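Long-range contact in RNA-dependent RNA polymerase (Qualyub virus, PDB 6DX1), which contains a viral OTU-domain cysteine protease that acts as a deubiquitinase, probably removing ubiquitin from host proteins: residues S25-F30 / D122-T127. Residues are numbered along the deposited sequence; the frame is centred on the assembly and turned at random.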
loop_
_atom_site.group_PDB
_atom_site.type_symbol
_atom_site.label_atom_id
_atom_site.label_comp_id
_atom_site.label_asym_id
_atom_site.label_seq_id
_atom_site.Cartn_x
_atom_site.Cartn_y
_atom_site.Cartn_z
ATOM N N SER A 25 4.308 5.323 18.464
ATOM C CA SER A 25 5.250 4.214 18.417
ATOM C C SER A 25 4.515 3.007 17.843
ATOM O O SER A 25 3.516 2.564 18.419
ATOM C CB SER A 25 5.783 3.941 19.826
ATOM O OG SER A 25 6.485 2.710 19.898
ATOM N N TYR A 26 4.953 2.510 16.675
ATOM C CA TYR A 26 4.115 1.533 15.983
ATOM C C TYR A 26 3.964 0.243 16.785
ATOM O O TYR A 26 2.943 -0.439 16.652
ATOM C CB TYR A 26 4.633 1.249 14.564
ATOM C CG TYR A 26 5.930 0.458 14.423
ATOM C CD1 TYR A 26 5.958 -0.919 14.631
ATOM C CD2 TYR A 26 7.104 1.085 14.019
ATOM C CE1 TYR A 26 7.145 -1.647 14.484
ATOM C CE2 TYR A 26 8.294 0.363 13.858
ATOM C CZ TYR A 26 8.300 -0.999 14.098
ATOM O OH TYR A 26 9.469 -1.717 13.948
ATOM N N ARG A 27 4.943 -0.086 17.635
ATOM C CA ARG A 27 4.857 -1.313 18.426
ATOM C C ARG A 27 3.704 -1.291 19.423
ATOM O O ARG A 27 3.327 -2.351 19.949
ATOM C CB ARG A 27 6.172 -1.544 19.169
ATOM C CG ARG A 27 7.263 -2.170 18.327
ATOM C CD ARG A 27 8.599 -2.134 19.063
ATOM N NE ARG A 27 9.713 -2.526 18.201
ATOM C CZ ARG A 27 10.337 -1.695 17.372
ATOM N NH1 ARG A 27 9.946 -0.424 17.289
ATOM N NH2 ARG A 27 11.343 -2.130 16.620
ATOM N N GLU A 28 3.135 -0.120 19.713
ATOM C CA GLU A 28 1.982 -0.089 20.602
ATOM C C GLU A 28 0.721 -0.611 19.916
ATOM O O GLU A 28 -0.201 -1.079 20.598
ATOM C CB GLU A 28 1.781 1.332 21.151
ATOM C CG GLU A 28 0.326 1.729 21.431
ATOM C CD GLU A 28 0.182 3.031 22.223
ATOM O OE1 GLU A 28 0.855 4.030 21.885
ATOM O OE2 GLU A 28 -0.633 3.058 23.174
ATOM N N PHE A 29 0.696 -0.627 18.575
ATOM C CA PHE A 29 -0.482 -1.012 17.817
ATOM C C PHE A 29 -0.270 -2.166 16.855
ATOM O O PHE A 29 -1.260 -2.736 16.386
ATOM C CB PHE A 29 -1.007 0.179 16.997
ATOM C CG PHE A 29 -1.411 1.346 17.837
ATOM C CD1 PHE A 29 -2.661 1.374 18.431
ATOM C CD2 PHE A 29 -0.540 2.396 18.060
ATOM C CE1 PHE A 29 -3.040 2.440 19.228
ATOM C CE2 PHE A 29 -0.918 3.471 18.846
ATOM C CZ PHE A 29 -2.170 3.485 19.435
ATOM N N PHE A 30 0.973 -2.518 16.542
ATOM C CA PHE A 30 1.265 -3.465 15.478
ATOM C C PHE A 30 2.446 -4.339 15.857
ATOM O O PHE A 30 3.317 -3.938 16.629
ATOM C CB PHE A 30 1.671 -2.778 14.167
ATOM C CG PHE A 30 0.657 -1.830 13.601
ATOM C CD1 PHE A 30 -0.420 -2.294 12.863
ATOM C CD2 PHE A 30 0.845 -0.457 13.725
ATOM C CE1 PHE A 30 -1.322 -1.405 12.285
ATOM C CE2 PHE A 30 -0.052 0.431 13.156
ATOM C CZ PHE A 30 -1.133 -0.040 12.438
ATOM N N ASP A 122 12.928 5.799 11.916
ATOM C CA ASP A 122 13.850 5.403 12.977
ATOM C C ASP A 122 13.516 4.026 13.541
ATOM O O ASP A 122 13.986 3.680 14.630
ATOM C CB ASP A 122 13.873 6.458 14.093
ATOM C CG ASP A 122 12.527 6.608 14.804
ATOM O OD1 ASP A 122 11.573 5.891 14.453
ATOM O OD2 ASP A 122 12.423 7.455 15.724
ATOM N N ASP A 123 12.709 3.239 12.820
ATOM C CA ASP A 123 12.219 1.918 13.235
ATOM C C ASP A 123 11.465 1.931 14.571
ATOM O O ASP A 123 11.318 0.882 15.213
ATOM C CB ASP A 123 13.348 0.871 13.290
ATOM C CG ASP A 123 12.807 -0.558 13.410
ATOM O OD1 ASP A 123 11.855 -0.903 12.670
ATOM O OD2 ASP A 123 13.304 -1.321 14.270
ATOM N N VAL A 124 10.941 3.081 15.010
ATOM C CA VAL A 124 10.161 3.132 16.244
ATOM C C VAL A 124 8.915 3.984 16.053
ATOM O O VAL A 124 7.798 3.534 16.331
ATOM C CB VAL A 124 10.999 3.681 17.415
ATOM C CG1 VAL A 124 10.144 3.780 18.672
ATOM C CG2 VAL A 124 12.223 2.796 17.657
ATOM N N TRP A 125 9.109 5.219 15.582
ATOM C CA TRP A 125 8.060 6.233 15.561
ATOM C C TRP A 125 7.520 6.423 14.151
ATOM O O TRP A 125 8.276 6.732 13.223
ATOM C CB TRP A 125 8.599 7.558 16.114
ATOM C CG TRP A 125 8.722 7.519 17.601
ATOM C CD1 TRP A 125 9.821 7.172 18.337
ATOM C CD2 TRP A 125 7.684 7.798 18.537
ATOM N NE1 TRP A 125 9.527 7.234 19.679
ATOM C CE2 TRP A 125 8.220 7.618 19.826
ATOM C CE3 TRP A 125 6.353 8.208 18.406
ATOM C CZ2 TRP A 125 7.470 7.828 20.976
ATOM C CZ3 TRP A 125 5.607 8.414 19.550
ATOM C CH2 TRP A 125 6.167 8.216 20.820
ATOM N N VAL A 126 6.213 6.247 14.001
ATOM C CA VAL A 126 5.507 6.691 12.808
ATOM C C VAL A 126 5.178 8.166 12.975
ATOM O O VAL A 126 4.819 8.604 14.072
ATOM C CB VAL A 126 4.229 5.857 12.612
ATOM C CG1 VAL A 126 3.314 6.504 11.574
ATOM C CG2 VAL A 126 4.578 4.417 12.198
ATOM N N THR A 127 5.306 8.945 11.895
ATOM C CA THR A 127 4.990 10.370 11.951
ATOM C C THR A 127 3.954 10.823 10.932
ATOM O O THR A 127 3.457 11.952 11.049
ATOM C CB THR A 127 6.259 11.220 11.766
ATOM O OG1 THR A 127 6.824 10.977 10.465
ATOM C CG2 THR A 127 7.273 10.907 12.870
HETATM O O HOH W 1 7.632 1.224 17.906
#
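Ser-25, ending one strand, and Trp-125, starting another, form an antiparallel non-hydrogen-bonded pair, and just beyond it Tyr-26 N donates to Val-124 O at 3.0 Å. Small Ser-25 suits the site beside the indole: its CB lies 4.2 Å from the centroid of the Trp-125 six-membered ring, over the face, in a CH-pi contact. Its OG binds a water that accepts from Arg-27 N and NH1 and donates to Val-124 O. Tyr-26 CG sits between its own backbone N and carbonyl carbon (chi1 71°); CB meets branched, apolar Val-126 at CG2 (4.0 Å), while the long phenol carries OH to Asp-123, donating to OD1 at 2.8 Å from above the carboxylate plane. Arg-27 has the length and paired N-H groups to grip Asp-123, rich in acceptors, end-on: NH1 donates to Asp-123 O at 2.8 Å, and NH2 makes a salt bridge to OD2 at 3.2 Å, guanidinium and carboxylate planes 82° apart. Asp-122 OD1 accepts from Val-124 N, an Asx turn. The contact closes the end of adjacent strands 17-25 and 125-132; Tyr-26 packs on Cys-120, Leu-144 and Leu-154 of strands 114-120, 140-146 and 150-156, and Lys-32 of strand 30-33 forms a salt bridge with Asp-123 OD1, which thus serves two partners.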